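Long-range contact in hemolysin (Streptococcus suis, PDB 3HVN), which probably lyses host cells by binding cholesterol-containing membranes and inserting as a large oligomeric pore: residues A450-E459 / T470-L478. The protein carries 1 engineered substitution. Residues are numbered along the deposited sequence; the frame is centred on the assembly and turned at random.
Sequences ARNLHVNIQE and TVYDKDLPL
Val455 and Lys474 form a hydrogen-bonded pair of an antiparallel beta hairpin, with Val455 N 2.8 Å from Lys474 O, in the four-stranded sheet of the C-terminal beta sandwich, where strand 468-476 is one of two edge strands. A classic beta bulge shifts the register by one residue: Val471 and Tyr472 both face Ile457, whose carbonyl oxygen accepts from both their backbone nitrogens.

The two faces differ sharply. Inward, Val455 spreads its branches along the strand, CG1 against the Tyr472 ring and CG2 3.5 Å from Leu476 CD1; a beta-branched residue suits this extended backbone. Past Pro477, Leu478 points back, its CD2 lying 3.6 Å from Leu453 CD2. Strand 481-487 of the facing sheet closes over Val455 and Ile457 through Ile484, while Tyr472, offering both ring and hydroxyl, bonds Asp497 there through OH.

Outward, the face is polar. With His454 CG trans to the backbone N (chi1 -180°), the imidazole lies over the neighbouring strand between two carboxylates, which would probably favour the protonated ring, with an N-H at each nitrogen. His454 NE2 makes a weak, bent bond to Asp473 OD1; His454 ND1 donates to Asp475 OD2 at 2.6 Å, with the oxygen 31° out of the ring plane.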
loop_
_atom_site.group_PDB
_atom_site.type_symbol
_atom_site.label_atom_id
_atom_site.label_comp_id
_atom_site.label_asym_id
_atom_site.label_seq_id
_atom_site.Cartn_x
_atom_site.Cartn_y
_atom_site.Cartn_z
ATOM N N ALA A 450 -22.315 -20.344 7.270
ATOM C CA ALA A 450 -23.617 -20.394 7.923
ATOM C C ALA A 450 -23.788 -19.247 8.911
ATOM O O ALA A 450 -22.809 -18.680 9.393
ATOM C CB ALA A 450 -23.808 -21.730 8.622
ATOM N N ARG A 451 -25.042 -18.912 9.201
ATOM C CA ARG A 451 -25.371 -17.855 10.153
ATOM C C ARG A 451 -26.812 -17.996 10.633
ATOM O O ARG A 451 -27.561 -18.837 10.132
ATOM C CB ARG A 451 -25.145 -16.474 9.531
ATOM C CG ARG A 451 -23.704 -15.995 9.607
ATOM C CD ARG A 451 -23.355 -15.061 8.464
ATOM N NE ARG A 451 -21.910 -14.894 8.332
ATOM C CZ ARG A 451 -21.316 -14.287 7.310
ATOM N NH1 ARG A 451 -22.042 -13.784 6.321
ATOM N NH2 ARG A 451 -19.995 -14.183 7.276
ATOM N N ASN A 452 -27.194 -17.173 11.604
ATOM C CA ASN A 452 -28.535 -17.228 12.179
ATOM C C ASN A 452 -28.857 -18.596 12.773
ATOM O O ASN A 452 -29.853 -19.222 12.412
ATOM C CB ASN A 452 -29.588 -16.841 11.138
ATOM C CG ASN A 452 -29.475 -15.393 10.704
ATOM O OD1 ASN A 452 -28.527 -14.697 11.065
ATOM N ND2 ASN A 452 -30.446 -14.932 9.925
ATOM N N LEU A 453 -28.004 -19.052 13.684
ATOM C CA LEU A 453 -28.203 -20.333 14.351
ATOM C C LEU A 453 -29.285 -20.238 15.419
ATOM O O LEU A 453 -29.311 -19.292 16.206
ATOM C CB LEU A 453 -26.895 -20.812 14.985
ATOM C CG LEU A 453 -27.020 -21.908 16.047
ATOM C CD1 LEU A 453 -27.557 -23.198 15.441
ATOM C CD2 LEU A 453 -25.684 -22.151 16.732
ATOM N N HIS A 454 -30.177 -21.223 15.442
ATOM C CA HIS A 454 -31.198 -21.295 16.479
ATOM C C HIS A 454 -31.343 -22.705 17.041
ATOM O O HIS A 454 -31.400 -23.688 16.292
ATOM C CB HIS A 454 -32.548 -20.796 15.963
ATOM C CG HIS A 454 -33.633 -20.841 16.993
ATOM N ND1 HIS A 454 -33.730 -19.919 18.013
ATOM C CD2 HIS A 454 -34.664 -21.703 17.167
ATOM C CE1 HIS A 454 -34.776 -20.207 18.767
ATOM N NE2 HIS A 454 -35.359 -21.284 18.276
ATOM N N VAL A 455 -31.407 -22.788 18.367
ATOM C CA VAL A 455 -31.530 -24.065 19.057
ATOM C C VAL A 455 -32.810 -24.136 19.885
ATOM O O VAL A 455 -33.077 -23.264 20.720
ATOM C CB VAL A 455 -30.323 -24.327 19.978
ATOM C CG1 VAL A 455 -30.533 -25.605 20.781
ATOM C CG2 VAL A 455 -29.043 -24.402 19.160
ATOM N N ASN A 456 -33.592 -25.183 19.642
ATOM C CA ASN A 456 -34.829 -25.420 20.375
ATOM C C ASN A 456 -34.940 -26.877 20.811
ATOM O O ASN A 456 -35.103 -27.774 19.984
ATOM C CB ASN A 456 -36.040 -25.032 19.522
ATOM C CG ASN A 456 -37.359 -25.198 20.261
ATOM O OD1 ASN A 456 -37.503 -26.073 21.115
ATOM N ND2 ASN A 456 -38.331 -24.356 19.929
ATOM N N ILE A 457 -34.848 -27.104 22.117
ATOM C CA ILE A 457 -34.981 -28.441 22.676
ATOM C C ILE A 457 -36.087 -28.494 23.724
ATOM O O ILE A 457 -36.152 -27.648 24.624
ATOM C CB ILE A 457 -33.657 -28.934 23.284
ATOM C CG1 ILE A 457 -33.067 -27.867 24.204
ATOM C CG2 ILE A 457 -32.668 -29.268 22.189
ATOM C CD1 ILE A 457 -31.617 -28.103 24.565
ATOM N N GLN A 458 -36.954 -29.492 23.595
ATOM C CA GLN A 458 -38.091 -29.651 24.493
ATOM C C GLN A 458 -38.031 -31.003 25.198
ATOM O O GLN A 458 -37.318 -31.907 24.762
ATOM C CB GLN A 458 -39.400 -29.522 23.711
ATOM C CG GLN A 458 -39.463 -28.296 22.814
ATOM C CD GLN A 458 -40.648 -28.321 21.868
ATOM O OE1 GLN A 458 -41.592 -29.088 22.057
ATOM N NE2 GLN A 458 -40.603 -27.480 20.842
ATOM N N GLU A 459 -38.782 -31.136 26.287
ATOM C CA GLU A 459 -38.804 -32.383 27.047
ATOM C C GLU A 459 -40.224 -32.906 27.242
ATOM O O GLU A 459 -41.138 -32.148 27.562
ATOM C CB GLU A 459 -38.100 -32.203 28.396
ATOM C CG GLU A 459 -38.559 -33.159 29.483
ATOM C CD GLU A 459 -39.766 -32.640 30.240
ATOM O OE1 GLU A 459 -40.082 -31.440 30.099
ATOM O OE2 GLU A 459 -40.394 -33.428 30.975
ATOM N N THR A 470 -41.322 -27.047 26.606
ATOM C CA THR A 470 -40.128 -26.431 26.043
ATOM C C THR A 470 -39.064 -26.246 27.121
ATOM O O THR A 470 -39.324 -25.659 28.170
ATOM C CB THR A 470 -40.445 -25.075 25.384
ATOM O OG1 THR A 470 -39.222 -24.405 25.051
ATOM C CG2 THR A 470 -41.261 -24.200 26.324
ATOM N N VAL A 471 -37.867 -26.757 26.855
ATOM C CA VAL A 471 -36.783 -26.709 27.828
ATOM C C VAL A 471 -35.774 -25.615 27.505
ATOM O O VAL A 471 -35.261 -24.946 28.403
ATOM C CB VAL A 471 -36.046 -28.059 27.914
ATOM C CG1 VAL A 471 -34.771 -27.921 28.732
ATOM C CG2 VAL A 471 -36.955 -29.116 28.508
ATOM N N TYR A 472 -35.493 -25.437 26.218
ATOM C CA TYR A 472 -34.495 -24.465 25.789
ATOM C C TYR A 472 -34.834 -23.953 24.393
ATOM O O TYR A 472 -35.247 -24.721 23.528
ATOM C CB TYR A 472 -33.107 -25.109 25.814
ATOM C CG TYR A 472 -31.958 -24.199 25.440
ATOM C CD1 TYR A 472 -31.115 -23.677 26.413
ATOM C CD2 TYR A 472 -31.700 -23.883 24.112
ATOM C CE1 TYR A 472 -30.058 -22.854 26.075
ATOM C CE2 TYR A 472 -30.645 -23.058 23.766
ATOM C CZ TYR A 472 -29.827 -22.548 24.751
ATOM O OH TYR A 472 -28.775 -21.729 24.409
ATOM N N ASP A 473 -34.668 -22.653 24.180
ATOM C CA ASP A 473 -35.012 -22.044 22.901
ATOM C C ASP A 473 -34.275 -20.726 22.726
ATOM O O ASP A 473 -34.669 -19.710 23.298
ATOM C CB ASP A 473 -36.521 -21.808 22.817
ATOM C CG ASP A 473 -36.971 -21.400 21.429
ATOM O OD1 ASP A 473 -36.582 -22.079 20.457
ATOM O OD2 ASP A 473 -37.718 -20.406 21.312
ATOM N N LYS A 474 -33.206 -20.736 21.934
ATOM C CA LYS A 474 -32.385 -19.537 21.793
ATOM C C LYS A 474 -31.755 -19.363 20.415
ATOM O O LYS A 474 -31.447 -20.338 19.725
ATOM C CB LYS A 474 -31.277 -19.518 22.852
ATOM C CG LYS A 474 -31.764 -19.390 24.285
ATOM C CD LYS A 474 -30.594 -19.339 25.255
ATOM C CE LYS A 474 -31.066 -19.345 26.700
ATOM N NZ LYS A 474 -29.922 -19.385 27.652
ATOM N N ASP A 475 -31.572 -18.104 20.027
ATOM C CA ASP A 475 -30.731 -17.762 18.890
ATOM C C ASP A 475 -29.294 -17.746 19.391
ATOM O O ASP A 475 -28.979 -17.052 20.358
ATOM C CB ASP A 475 -31.100 -16.385 18.337
ATOM C CG ASP A 475 -32.510 -16.334 17.782
ATOM O OD1 ASP A 475 -33.020 -15.216 17.556
ATOM O OD2 ASP A 475 -33.108 -17.408 17.571
ATOM N N LEU A 476 -28.424 -18.512 18.745
ATOM C CA LEU A 476 -27.051 -18.643 19.218
ATOM C C LEU A 476 -26.025 -18.145 18.209
ATOM O O LEU A 476 -26.147 -18.402 17.011
ATOM C CB LEU A 476 -26.750 -20.096 19.592
ATOM C CG LEU A 476 -27.594 -20.696 20.719
ATOM C CD1 LEU A 476 -27.147 -22.116 21.023
ATOM C CD2 LEU A 476 -27.513 -19.830 21.965
ATOM N N PRO A 477 -25.008 -17.420 18.698
ATOM C CA PRO A 477 -23.864 -17.010 17.881
ATOM C C PRO A 477 -23.048 -18.230 17.476
ATOM O O PRO A 477 -22.912 -19.160 18.270
ATOM C CB PRO A 477 -23.047 -16.130 18.835
ATOM C CG PRO A 477 -24.004 -15.716 19.904
ATOM C CD PRO A 477 -24.940 -16.867 20.060
ATOM N N LEU A 478 -22.516 -18.231 16.259
ATOM C CA LEU A 478 -21.726 -19.361 15.785
ATOM C C LEU A 478 -20.307 -19.333 16.344
ATOM O O LEU A 478 -19.336 -19.186 15.600
ATOM C CB LEU A 478 -21.703 -19.402 14.257
ATOM C CG LEU A 478 -23.007 -19.870 13.610
ATOM C CD1 LEU A 478 -22.885 -19.871 12.100
ATOM C CD2 LEU A 478 -23.383 -21.253 14.118
#